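Local structure of exopolygalacturonase (Yersinia enterocolitica, 2UVF) at residues I53-K58 with Y69-A74; S332-R337 with A345-R350; L465-T470 with Y520-K525; W591-S594 with K600-G603. The protein probably hydrolyses pectin from the chain ends as a family 28 exopolygalacturonase, and is seen here with digalacturonic acid bound. All coordinates share one frame; numbering follows the deposited sequence. Where two conformers were deposited one is given.

Contact 1: I53-K58 with Y69-A74; sequences IVLVWK and YQIFSA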
loop_
_atom_site.group_PDB
_atom_site.type_symbol
_atom_site.label_atom_id
_atom_site.label_comp_id
_atom_site.label_asym_id
_atom_site.label_seq_id
_atom_site.Cartn_x
_atom_site.Cartn_y
_atom_site.Cartn_z
ATOM N N ILE A 53 -0.837 20.338 -10.549
ATOM C CA ILE A 53 0.399 19.560 -10.514
ATOM C C ILE A 53 0.656 19.188 -9.049
ATOM O O ILE A 53 0.452 20.019 -8.154
ATOM C CB ILE A 53 1.604 20.365 -11.117
ATOM C CG1 ILE A 53 1.340 20.704 -12.596
ATOM C CG2 ILE A 53 2.947 19.610 -10.944
ATOM C CD1 ILE A 53 2.220 21.840 -13.175
ATOM N N VAL A 54 1.065 17.938 -8.816
ATOM C CA VAL A 54 1.493 17.461 -7.493
ATOM C C VAL A 54 3.030 17.404 -7.422
ATOM O O VAL A 54 3.678 16.815 -8.292
ATOM C CB VAL A 54 0.879 16.061 -7.146
ATOM C CG1 VAL A 54 1.232 15.633 -5.712
ATOM C CG2 VAL A 54 -0.633 16.061 -7.320
ATOM N N LEU A 55 3.598 18.008 -6.379
ATOM C CA LEU A 55 5.042 17.969 -6.124
ATOM C C LEU A 55 5.397 17.113 -4.911
ATOM O O LEU A 55 4.680 17.107 -3.912
ATOM C CB LEU A 55 5.588 19.386 -5.891
ATOM C CG LEU A 55 5.364 20.495 -6.930
ATOM C CD1 LEU A 55 5.520 21.873 -6.262
ATOM C CD2 LEU A 55 6.290 20.339 -8.127
ATOM N N VAL A 56 6.509 16.387 -5.007
ATOM C CA VAL A 56 7.075 15.667 -3.871
ATOM C C VAL A 56 8.580 15.855 -3.855
ATOM O O VAL A 56 9.167 16.264 -4.850
ATOM C CB VAL A 56 6.727 14.140 -3.862
ATOM C CG1 VAL A 56 5.218 13.905 -3.886
ATOM C CG2 VAL A 56 7.418 13.411 -4.981
ATOM N N TRP A 57 9.206 15.540 -2.727
ATOM C CA TRP A 57 10.635 15.742 -2.549
ATOM C C TRP A 57 11.075 14.859 -1.425
ATOM O O TRP A 57 10.243 14.454 -0.605
ATOM C CB TRP A 57 10.963 17.220 -2.197
ATOM C CG TRP A 57 10.243 17.725 -0.981
ATOM C CD1 TRP A 57 10.666 17.644 0.323
ATOM C CD2 TRP A 57 8.959 18.377 -0.948
ATOM N NE1 TRP A 57 9.717 18.192 1.161
ATOM C CE2 TRP A 57 8.669 18.661 0.409
ATOM C CE3 TRP A 57 8.026 18.745 -1.931
ATOM C CZ2 TRP A 57 7.481 19.293 0.808
ATOM C CZ3 TRP A 57 6.837 19.379 -1.527
ATOM C CH2 TRP A 57 6.581 19.645 -0.172
ATOM N N LYS A 58 12.372 14.577 -1.379
ATOM C CA LYS A 58 12.996 13.914 -0.233
ATOM C C LYS A 58 13.173 14.788 1.026
ATOM O O LYS A 58 13.641 15.944 0.972
ATOM C CB LYS A 58 14.339 13.312 -0.637
ATOM C CG LYS A 58 14.195 12.102 -1.561
ATOM C CD LYS A 58 15.549 11.450 -1.910
ATOM C CE LYS A 58 16.218 10.763 -0.718
ATOM N NZ LYS A 58 15.387 9.662 -0.179
ATOM N N TYR A 69 8.008 22.651 5.185
ATOM C CA TYR A 69 8.627 22.986 3.891
ATOM C C TYR A 69 7.768 24.035 3.191
ATOM O O TYR A 69 6.541 24.034 3.358
ATOM C CB TYR A 69 8.737 21.749 2.997
ATOM C CG TYR A 69 9.830 20.793 3.396
ATOM C CD1 TYR A 69 11.119 20.906 2.861
ATOM C CD2 TYR A 69 9.580 19.760 4.305
ATOM C CE1 TYR A 69 12.135 20.022 3.232
ATOM C CE2 TYR A 69 10.584 18.873 4.677
ATOM C CZ TYR A 69 11.856 19.005 4.148
ATOM O OH TYR A 69 12.828 18.104 4.527
ATOM N N GLN A 70 8.406 24.922 2.421
ATOM C CA GLN A 70 7.703 26.010 1.725
ATOM C C GLN A 70 7.931 25.912 0.231
ATOM O O GLN A 70 9.043 25.629 -0.209
ATOM C CB GLN A 70 8.196 27.378 2.195
ATOM C CG GLN A 70 7.980 27.692 3.665
ATOM C CD GLN A 70 8.223 29.169 3.980
ATOM O OE1 GLN A 70 8.723 29.930 3.136
ATOM N NE2 GLN A 70 7.881 29.578 5.197
ATOM N N ILE A 71 6.887 26.195 -0.543
ATOM C CA ILE A 71 6.888 25.926 -1.986
ATOM C C ILE A 71 6.693 27.205 -2.808
ATOM O O ILE A 71 5.758 27.955 -2.581
ATOM C CB ILE A 71 5.848 24.811 -2.365
ATOM C CG1 ILE A 71 6.337 23.436 -1.888
ATOM C CG2 ILE A 71 5.613 24.755 -3.863
ATOM C CD1 ILE A 71 6.017 23.112 -0.437
ATOM N N PHE A 72 7.596 27.433 -3.760
ATOM C CA PHE A 72 7.603 28.649 -4.576
ATOM C C PHE A 72 7.559 28.311 -6.058
ATOM O O PHE A 72 8.322 27.461 -6.527
ATOM C CB PHE A 72 8.874 29.472 -4.320
ATOM C CG PHE A 72 9.249 29.617 -2.865
ATOM C CD1 PHE A 72 8.862 30.743 -2.143
ATOM C CD2 PHE A 72 10.032 28.653 -2.234
ATOM C CE1 PHE A 72 9.212 30.898 -0.810
ATOM C CE2 PHE A 72 10.382 28.804 -0.899
ATOM C CZ PHE A 72 9.972 29.934 -0.186
ATOM N N SER A 73 6.666 28.971 -6.790
ATOM C CA SER A 73 6.691 28.938 -8.248
ATOM C C SER A 73 7.276 30.263 -8.707
ATOM O O SER A 73 6.812 31.334 -8.273
ATOM C CB SER A 73 5.294 28.729 -8.832
ATOM O OG SER A 73 5.294 28.846 -10.248
ATOM N N ALA A 74 8.289 30.200 -9.573
ATOM C CA ALA A 74 9.045 31.390 -9.996
ATOM C C ALA A 74 9.303 32.328 -8.808
ATOM O O ALA A 74 8.940 33.509 -8.836
ATOM C CB ALA A 74 8.336 32.122 -11.153
#
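Trp57 has CG between its backbone N and carbonyl carbon (chi1 56°), while Tyr69 has CG anti to the carbonyl carbon (chi1 -75°). These rotations bring the indole and phenol rings together in the space between two sheets. The pair is T-shaped (edge-to-face), though its planes are well short of perpendicular, at 54°. The NE1 corner of Trp57 does the touching. Trp57 NE1 lies over the centre of the Tyr69 ring, 3.3 Å above its plane. Further round the indole, Trp57 CZ2 meets Tyr69 CB at 3.5 Å. Trp57 CH2 then packs on the terminal methyl of Ile71, CD1, also at 3.5 Å. The other branch of Ile71 serves Leu55: Leu55 CD1 lies 3.8 Å from Ile71 CG2. Ile71 is thus shared between two side chains of strand 53-58.

The axes of strands 53-58 and 69-73 come within 10.4 Å of each other. This is the face-to-face packing of the two sheets of a fibronectin type III beta-sandwich. Strand 53-58 sits between 39-42 and 114-117, and strand 66-73 between 76-80 and 125-134. Leu41 and Phe128 join the same core.

The Trp57 N-H is turned to the phenol face but tilted off the ring centre, toward the CE2 side. Its polarity may therefore be met in part by the pi electrons, within an otherwise apolar interface.

Contact 2: S332-R337 with A345-R350; sequences SLMTLR and AGFTVR. With SO4 (sulfate ion), chain D.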
loop_
_atom_site.group_PDB
_atom_site.type_symbol
_atom_site.label_atom_id
_atom_site.label_comp_id
_atom_site.label_asym_id
_atom_site.label_seq_id
_atom_site.Cartn_x
_atom_site.Cartn_y
_atom_site.Cartn_z
ATOM N N SER A 332 -10.834 -9.782 -6.915
ATOM C CA SER A 332 -10.196 -8.612 -6.313
ATOM C C SER A 332 -10.846 -7.339 -6.831
ATOM O O SER A 332 -11.613 -7.365 -7.809
ATOM C CB SER A 332 -8.703 -8.591 -6.634
ATOM O OG SER A 332 -8.055 -9.578 -5.880
ATOM N N LEU A 333 -10.554 -6.221 -6.188
ATOM C CA LEU A 333 -11.179 -4.974 -6.597
ATOM C C LEU A 333 -10.564 -4.397 -7.880
ATOM O O LEU A 333 -11.273 -3.934 -8.769
ATOM C CB LEU A 333 -11.146 -3.959 -5.443
ATOM C CG LEU A 333 -12.061 -2.751 -5.654
ATOM C CD1 LEU A 333 -13.118 -2.638 -4.547
ATOM C CD2 LEU A 333 -11.234 -1.483 -5.823
ATOM N N MET A 334 -9.241 -4.432 -7.975
ATOM C CA MET A 334 -8.541 -3.808 -9.087
ATOM C C MET A 334 -7.284 -4.598 -9.369
ATOM O O MET A 334 -6.551 -4.927 -8.457
ATOM C CB MET A 334 -8.183 -2.356 -8.766
ATOM C CG MET A 334 -7.735 -1.570 -9.972
ATOM S SD MET A 334 -7.237 0.122 -9.634
ATOM C CE MET A 334 -8.794 0.881 -9.162
ATOM N N THR A 335 -7.050 -4.923 -10.634
ATOM C CA THR A 335 -5.837 -5.633 -11.013
ATOM C C THR A 335 -5.264 -5.025 -12.270
ATOM O O THR A 335 -5.815 -5.188 -13.340
ATOM C CB THR A 335 -6.083 -7.150 -11.218
ATOM O OG1 THR A 335 -6.618 -7.705 -10.009
ATOM C CG2 THR A 335 -4.781 -7.866 -11.582
ATOM N N LEU A 336 -4.146 -4.325 -12.125
ATOM C CA LEU A 336 -3.516 -3.666 -13.248
ATOM C C LEU A 336 -2.208 -4.354 -13.462
ATOM O O LEU A 336 -1.371 -4.381 -12.567
ATOM C CB LEU A 336 -3.291 -2.176 -12.970
ATOM C CG LEU A 336 -4.453 -1.410 -12.340
ATOM C CD1 LEU A 336 -3.911 -0.057 -11.908
ATOM C CD2 LEU A 336 -5.672 -1.283 -13.269
ATOM N N ARG A 337 -2.043 -4.907 -14.661
ATOM C CA ARG A 337 -0.890 -5.743 -14.980
ATOM C C ARG A 337 -0.186 -5.265 -16.263
ATOM O O ARG A 337 -0.839 -4.931 -17.262
ATOM C CB ARG A 337 -1.321 -7.202 -15.107
ATOM C CG ARG A 337 -0.149 -8.163 -15.205
ATOM C CD ARG A 337 -0.590 -9.605 -15.272
ATOM N NE ARG A 337 -1.289 -9.924 -16.515
ATOM C CZ ARG A 337 -1.533 -11.165 -16.934
ATOM N NH1 ARG A 337 -1.116 -12.203 -16.227
ATOM N NH2 ARG A 337 -2.169 -11.371 -18.075
ATOM N N ALA A 345 -5.697 8.119 -7.578
ATOM C CA ALA A 345 -5.844 9.303 -6.740
ATOM C C ALA A 345 -7.270 9.558 -6.244
ATOM O O ALA A 345 -8.222 9.343 -6.982
ATOM C CB ALA A 345 -5.327 10.532 -7.468
ATOM N N GLY A 346 -7.392 10.022 -4.997
ATOM C CA GLY A 346 -8.668 10.506 -4.426
ATOM C C GLY A 346 -9.753 9.508 -4.058
ATOM O O GLY A 346 -10.611 9.790 -3.192
ATOM N N PHE A 347 -9.752 8.354 -4.722
ATOM C CA PHE A 347 -10.899 7.463 -4.604
ATOM C C PHE A 347 -10.918 6.672 -3.320
ATOM O O PHE A 347 -9.877 6.459 -2.702
ATOM C CB PHE A 347 -11.139 6.573 -5.859
ATOM C CG PHE A 347 -9.969 5.714 -6.288
ATOM C CD1 PHE A 347 -9.758 4.453 -5.714
ATOM C CD2 PHE A 347 -9.131 6.120 -7.324
ATOM C CE1 PHE A 347 -8.706 3.640 -6.128
ATOM C CE2 PHE A 347 -8.067 5.311 -7.751
ATOM C CZ PHE A 347 -7.861 4.058 -7.151
ATOM N N THR A 348 -12.125 6.270 -2.923
ATOM C CA THR A 348 -12.354 5.405 -1.770
ATOM C C THR A 348 -12.567 3.963 -2.244
ATOM O O THR A 348 -13.219 3.724 -3.285
ATOM C CB THR A 348 -13.542 5.946 -0.932
ATOM O OG1 THR A 348 -13.161 7.223 -0.412
ATOM C CG2 THR A 348 -13.896 5.055 0.246
ATOM N N VAL A 349 -11.986 3.019 -1.508
ATOM C CA VAL A 349 -12.133 1.587 -1.775
ATOM C C VAL A 349 -12.937 0.973 -0.646
ATOM O O VAL A 349 -12.590 1.109 0.544
ATOM C CB VAL A 349 -10.757 0.840 -1.897
ATOM C CG1 VAL A 349 -10.955 -0.702 -2.013
ATOM C CG2 VAL A 349 -10.015 1.295 -3.093
ATOM N N ARG A 350 -14.005 0.278 -1.009
ATOM C CA ARG A 350 -14.806 -0.429 -0.033
ATOM C C ARG A 350 -15.033 -1.866 -0.441
ATOM O O ARG A 350 -15.040 -2.155 -1.611
ATOM C CB ARG A 350 -16.134 0.284 0.128
ATOM C CG ARG A 350 -15.966 1.588 0.893
ATOM C CD ARG A 350 -17.252 2.287 1.119
ATOM N NE ARG A 350 -16.997 3.433 1.964
ATOM C CZ ARG A 350 -17.869 4.392 2.214
ATOM N NH1 ARG A 350 -19.084 4.340 1.687
ATOM N NH2 ARG A 350 -17.519 5.386 3.016
HETATM S S SO4 D . -2.761 -15.126 -18.348
HETATM O O1 SO4 D . -4.102 -14.569 -18.543
HETATM O O2 SO4 D . -2.288 -14.958 -16.963
HETATM O O3 SO4 D . -2.784 -16.563 -18.657
HETATM O O4 SO4 D . -1.874 -14.433 -19.289
#
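The CA atoms nearest each other across 332-337 and 345-350 are those of Leu333 and Val349, 8.2 Å apart. The first segment becomes a strand from Met334 onward. Leu333, just before it, has helix-like backbone angles (psi -43°). In the second segment the chain bends at Gly346, where phi is positive, before strand 348-350 starts.

Both methyls of Leu333 are used. Leu333 CD1 and CD2 straddle Val349 CG1, each at 3.9 Å. Leu333 CD1 also lies against the backbone, 3.5 Å from Arg350 O. Next along, the Met334 side chain extends to SD and then bends at its last torsion (chi3 -68°). The bend sets Met334 CE against the far end of the ring of Phe347, 3.9 Å from CZ.

The two segments lie on different faces of one coil of the right-handed parallel beta-helix of family 28. Leu333, Met334, Phe347 and Val349 pack in its interior, with Ile263 and Ile269 from the coil before. Strand 334-339 runs parallel to 245-247 and 357-360, and strand 348-350 to 268-270 and 371-373.

Arg337 turns away from this core to a sulfate ion, probably from the crystallisation liquor. Arg337 NH1 donates to sulfate O2 at 3.1 Å and 162°, and NH2 makes a weak bond to O4. The sulfate is held as well by the backbone N of Arg231. Arg350 NE is hydrogen-bonded to Gln373 OE1.

Contact 3: L465-T470 with Y520-K525; sequences LRAKST and YDFTLK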
loop_
_atom_site.group_PDB
_atom_site.type_symbol
_atom_site.label_atom_id
_atom_site.label_comp_id
_atom_site.label_asym_id
_atom_site.label_seq_id
_atom_site.Cartn_x
_atom_site.Cartn_y
_atom_site.Cartn_z
ATOM N N LEU A 465 6.396 -2.976 10.635
ATOM C CA LEU A 465 7.169 -3.543 9.560
ATOM C C LEU A 465 7.118 -5.049 9.710
ATOM O O LEU A 465 7.522 -5.593 10.744
ATOM C CB LEU A 465 8.607 -3.008 9.578
ATOM C CG LEU A 465 9.597 -3.557 8.553
ATOM C CD1 LEU A 465 9.097 -3.400 7.129
ATOM C CD2 LEU A 465 10.964 -2.873 8.721
ATOM N N ARG A 466 6.587 -5.725 8.691
ATOM C CA ARG A 466 6.419 -7.181 8.705
ATOM C C ARG A 466 7.130 -7.811 7.506
ATOM O O ARG A 466 6.797 -7.534 6.365
ATOM C CB ARG A 466 4.921 -7.560 8.732
ATOM C CG ARG A 466 4.583 -9.070 8.554
ATOM C CD ARG A 466 5.109 -9.968 9.684
ATOM N NE ARG A 466 4.209 -11.095 9.960
ATOM C CZ ARG A 466 4.598 -12.309 10.358
ATOM N NH1 ARG A 466 5.887 -12.591 10.507
ATOM N NH2 ARG A 466 3.691 -13.256 10.585
ATOM N N ALA A 467 8.126 -8.643 7.795
ATOM C CA ALA A 467 8.948 -9.308 6.775
ATOM C C ALA A 467 8.826 -10.796 7.001
ATOM O O ALA A 467 9.298 -11.331 8.014
ATOM C CB ALA A 467 10.437 -8.847 6.813
ATOM N N LYS A 468 8.153 -11.450 6.062
ATOM C CA LYS A 468 7.812 -12.875 6.161
ATOM C C LYS A 468 8.280 -13.626 4.926
ATOM O O LYS A 468 8.174 -13.120 3.815
ATOM C CB LYS A 468 6.296 -13.067 6.374
ATOM C CG LYS A 468 5.452 -11.834 6.019
ATOM C CD LYS A 468 4.189 -12.159 5.223
ATOM C CE LYS A 468 2.933 -12.233 6.063
ATOM N NZ LYS A 468 1.727 -11.901 5.219
ATOM N N SER A 469 8.821 -14.826 5.128
ATOM C CA SER A 469 9.127 -15.735 4.015
ATOM C C SER A 469 9.177 -17.166 4.524
ATOM O O SER A 469 8.898 -17.408 5.703
ATOM C CB SER A 469 10.451 -15.370 3.343
ATOM O OG SER A 469 10.578 -16.008 2.088
ATOM N N THR A 470 9.464 -18.107 3.618
ATOM C CA THR A 470 9.947 -19.455 3.987
ATOM C C THR A 470 11.164 -19.792 3.124
ATOM O O THR A 470 11.425 -19.122 2.121
ATOM C CB THR A 470 8.859 -20.594 3.911
ATOM O OG1 THR A 470 8.497 -20.867 2.549
ATOM C CG2 THR A 470 7.599 -20.244 4.715
ATOM N N TYR A 520 18.123 -9.339 4.735
ATOM C CA TYR A 520 19.325 -8.626 5.141
ATOM C C TYR A 520 19.301 -7.149 4.731
ATOM O O TYR A 520 18.601 -6.755 3.784
ATOM C CB TYR A 520 20.607 -9.352 4.675
ATOM C CG TYR A 520 20.881 -9.324 3.194
ATOM C CD1 TYR A 520 21.564 -8.257 2.616
ATOM C CD2 TYR A 520 20.477 -10.382 2.368
ATOM C CE1 TYR A 520 21.814 -8.223 1.242
ATOM C CE2 TYR A 520 20.728 -10.360 0.994
ATOM C CZ TYR A 520 21.396 -9.281 0.444
ATOM O OH TYR A 520 21.640 -9.246 -0.914
ATOM N N ASP A 521 20.076 -6.337 5.450
ATOM C CA ASP A 521 20.175 -4.910 5.168
ATOM C C ASP A 521 18.807 -4.239 5.423
ATOM O O ASP A 521 18.165 -3.707 4.516
ATOM C CB ASP A 521 20.728 -4.676 3.749
ATOM C CG ASP A 521 21.018 -3.222 3.455
ATOM O OD1 ASP A 521 21.254 -2.446 4.410
ATOM O OD2 ASP A 521 20.997 -2.852 2.252
ATOM N N PHE A 522 18.373 -4.325 6.679
ATOM C CA PHE A 522 17.159 -3.678 7.176
ATOM C C PHE A 522 17.572 -2.616 8.170
ATOM O O PHE A 522 18.402 -2.851 9.047
ATOM C CB PHE A 522 16.235 -4.677 7.885
ATOM C CG PHE A 522 15.246 -5.368 6.975
ATOM C CD1 PHE A 522 15.657 -5.994 5.796
ATOM C CD2 PHE A 522 13.887 -5.415 7.317
ATOM C CE1 PHE A 522 14.736 -6.631 4.970
ATOM C CE2 PHE A 522 12.960 -6.064 6.486
ATOM C CZ PHE A 522 13.387 -6.667 5.323
ATOM N N THR A 523 16.954 -1.455 8.031
ATOM C CA THR A 523 17.198 -0.312 8.884
ATOM C C THR A 523 15.902 0.164 9.546
ATOM O O THR A 523 14.921 0.516 8.865
ATOM C CB THR A 523 17.838 0.825 8.071
ATOM O OG1 THR A 523 19.097 0.371 7.571
ATOM C CG2 THR A 523 18.043 2.075 8.917
ATOM N N LEU A 524 15.926 0.143 10.880
ATOM C CA LEU A 524 14.918 0.758 11.726
ATOM C C LEU A 524 15.544 1.944 12.486
ATOM O O LEU A 524 16.421 1.758 13.318
ATOM C CB LEU A 524 14.335 -0.274 12.693
ATOM C CG LEU A 524 12.918 -0.024 13.230
ATOM C CD1 LEU A 524 11.886 -0.642 12.311
ATOM C CD2 LEU A 524 12.805 -0.629 14.615
ATOM N N LYS A 525 15.078 3.156 12.176
ATOM C CA LYS A 525 15.681 4.399 12.667
ATOM C C LYS A 525 14.615 5.446 12.975
ATOM O O LYS A 525 13.647 5.577 12.217
ATOM C CB LYS A 525 16.630 4.972 11.612
ATOM C CG LYS A 525 17.696 5.886 12.184
ATOM C CD LYS A 525 18.809 6.183 11.171
ATOM C CE LYS A 525 19.504 4.902 10.682
ATOM N NZ LYS A 525 20.913 5.126 10.185
#
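Phe522 and Leu524 of strand 520-525 meet Leu465 and Ala467 inside the parallel beta-helix of this family 28 enzyme. The two segments belong to strands 463-470 and 518-532, which do not pair with each other. They face each other across the interior, with the CA atoms of Ala467 and Phe522 10.0 Å apart.

Tyr520 comes first along the second segment. Its side chain stays out of the contact: OH is hydrogen-bonded to Arg478, and the ring makes a cation-pi pair with Arg552. Its carbonyl O lies at the edge of the Phe522 ring, in the ring plane. Asp521 follows with positive phi (65°), which breaks the extended run of the chain.

Phe522 carries most of the contact on its own segment. Its CG is anti to the carbonyl carbon (chi1 -89°), and the ring extends toward segment 465-470. Ring atom CD2 meets Leu465, and CE2 and CZ meet Ala467; both partners approach obliquely. Met497 and Val480 pack on Phe522 as well.

Thr523 points the other way, toward His555. Leu524 points inward again, and its CD1 lies 4.3 Å from Leu465 CD2. Lys525 ends the segment on the outside, in a salt bridge with Glu61 of the fibronectin type III range.

Ala467 is the neighbour of Lys468, which touches the bound galacturonic acid. The packing thus lies on the interior side of a strand that contributes Lys468 to the glycan pocket. Phe522 CD2 is 4.1 Å from Leu465 CD2, and Phe522 CE2 is 3.8 Å from Ala467 CB.

Contact 4: W591-S594 with K600-G603; sequences WHFS and KVDG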
loop_
_atom_site.group_PDB
_atom_site.type_symbol
_atom_site.label_atom_id
_atom_site.label_comp_id
_atom_site.label_asym_id
_atom_site.label_seq_id
_atom_site.Cartn_x
_atom_site.Cartn_y
_atom_site.Cartn_z
ATOM N N TRP A 591 15.829 -7.155 26.343
ATOM C CA TRP A 591 16.658 -7.889 25.378
ATOM C C TRP A 591 16.779 -9.405 25.591
ATOM O O TRP A 591 17.228 -9.861 26.645
ATOM C CB TRP A 591 18.038 -7.255 25.329
ATOM C CG TRP A 591 18.007 -5.857 24.777
ATOM C CD1 TRP A 591 18.296 -4.699 25.450
ATOM C CD2 TRP A 591 17.651 -5.470 23.446
ATOM N NE1 TRP A 591 18.155 -3.621 24.614
ATOM C CE2 TRP A 591 17.757 -4.065 23.379
ATOM C CE3 TRP A 591 17.261 -6.175 22.298
ATOM C CZ2 TRP A 591 17.487 -3.351 22.207
ATOM C CZ3 TRP A 591 16.988 -5.459 21.136
ATOM C CH2 TRP A 591 17.103 -4.065 21.103
ATOM N N HIS A 592 16.385 -10.167 24.568
ATOM C CA HIS A 592 16.426 -11.637 24.587
ATOM C C HIS A 592 17.051 -12.190 23.308
ATOM O O HIS A 592 16.432 -12.159 22.240
ATOM C CB HIS A 592 15.022 -12.226 24.782
ATOM C CG HIS A 592 14.440 -11.956 26.129
ATOM N ND1 HIS A 592 13.804 -10.772 26.443
ATOM C CD2 HIS A 592 14.392 -12.719 27.248
ATOM C CE1 HIS A 592 13.392 -10.819 27.698
ATOM N NE2 HIS A 592 13.737 -11.988 28.209
ATOM N N PHE A 593 18.275 -12.706 23.432
ATOM C CA PHE A 593 19.067 -13.163 22.281
ATOM C C PHE A 593 19.518 -14.622 22.339
ATOM O O PHE A 593 20.256 -15.010 23.253
ATOM C CB PHE A 593 20.325 -12.309 22.141
ATOM C CG PHE A 593 20.073 -10.918 21.682
ATOM C CD1 PHE A 593 20.231 -9.853 22.559
ATOM C CD2 PHE A 593 19.700 -10.666 20.366
ATOM C CE1 PHE A 593 20.016 -8.550 22.133
ATOM C CE2 PHE A 593 19.480 -9.373 19.934
ATOM C CZ PHE A 593 19.639 -8.307 20.822
ATOM N N SER A 594 19.113 -15.417 21.350
ATOM C CA SER A 594 19.729 -16.731 21.139
ATOM C C SER A 594 20.150 -16.916 19.688
ATOM O O SER A 594 19.489 -16.409 18.778
ATOM C CB SER A 594 18.829 -17.888 21.615
ATOM O OG SER A 594 17.699 -18.103 20.775
ATOM N N LYS A 600 25.548 -6.751 19.942
ATOM C CA LYS A 600 25.633 -5.266 19.691
ATOM C C LYS A 600 24.174 -4.789 19.632
ATOM O O LYS A 600 23.667 -4.544 18.539
ATOM C CB LYS A 600 26.478 -4.900 18.468
ATOM C CG LYS A 600 27.968 -5.197 18.679
ATOM C CD LYS A 600 28.884 -4.151 18.039
ATOM C CE LYS A 600 30.283 -4.715 17.811
ATOM N NZ LYS A 600 30.376 -5.463 16.510
ATOM N N VAL A 601 23.468 -4.617 20.775
ATOM C CA VAL A 601 23.471 -3.450 21.755
ATOM C C VAL A 601 24.603 -2.472 22.237
ATOM O O VAL A 601 25.331 -2.732 23.198
ATOM C CB VAL A 601 22.602 -3.838 23.005
ATOM C CG1 VAL A 601 21.836 -2.636 23.539
ATOM C CG2 VAL A 601 21.642 -4.974 22.655
ATOM N N ASP A 602 24.636 -1.305 21.586
ATOM C CA ASP A 602 25.222 -0.040 22.101
ATOM C C ASP A 602 26.760 0.176 22.210
ATOM O O ASP A 602 27.195 0.869 23.132
ATOM C CB ASP A 602 24.539 0.394 23.431
ATOM C CG ASP A 602 23.250 1.224 23.223
ATOM O OD1 ASP A 602 22.256 0.948 23.926
ATOM O OD2 ASP A 602 23.238 2.162 22.392
ATOM N N GLY A 603 27.604 -0.423 21.367
ATOM C CA GLY A 603 27.416 -1.726 20.743
ATOM C C GLY A 603 28.299 -2.652 21.572
ATOM O O GLY A 603 29.528 -2.484 21.610
#
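Val601 meets Trp591 by a CH-pi contact. Val601 CG2 sits over the five-membered ring of the indole, 4.0 Å from its centroid and only 9° off the ring normal. The methyl therefore lies almost squarely over the face.

An apolar contact adds to this. Val601 CG2 also touches Phe593 CE1 at 4.0 Å, so one methyl bridges both aromatic side chains. The other methyl, Val601 CG1, lies in plain van der Waals proximity to the nitrogen corner of the indole, 4.0 Å from Trp591 NE1. Trp591 and Phe593 are two residues apart in extended chain, so they point the same way. Their like first torsions (chi1 -66° and -71°) keep the rings alongside, toward Val601. The contact is small, with 116 Å² buried between the two segments, and its residues are only partly covered.

Further packing surrounds it. Trp591 meets Phe582 edge-to-face and also meets the ring of Phe577. Ile569 is an apolar partner of both Trp591 and Phe593.

Polar bonds tie segment 600-603 to strand 576-583. Asp602 OD2 accepts from the backbone N of Lys579, and Lys600 shares a backbone hydrogen bond with Phe577. Cis peptide bonds are modelled before Lys600 and Gly603, so the fine detail of this backbone is best read with caution.

Strand 593-594 runs parallel to 568-573, at the C-terminal end of the stack of coils. The chain then turns back and lays Val601 over these two aromatics. Such end coverage by apolar side chains suits the last coil of a parallel beta-helix, which has no further coil to pack on.

Along the chain the contacts come in numerical order, each closing before the next opens. Contact 1 is in the fibronectin type III domain, between its two sheets. Contacts 2 and 3 lie in the interior of the family 28 beta-helix, with centres about 27 Å apart. Contact 4 lies at the C-terminal end of that helix, its centre about 17 Å from that of contact 3. Contact 1 touches none of the others, but its nearest atoms are about 7 Å from those of contact 2. The small domain thus lies alongside the helix. The separate cores fit a modular protein, with the glycan pocket in the beta-helix.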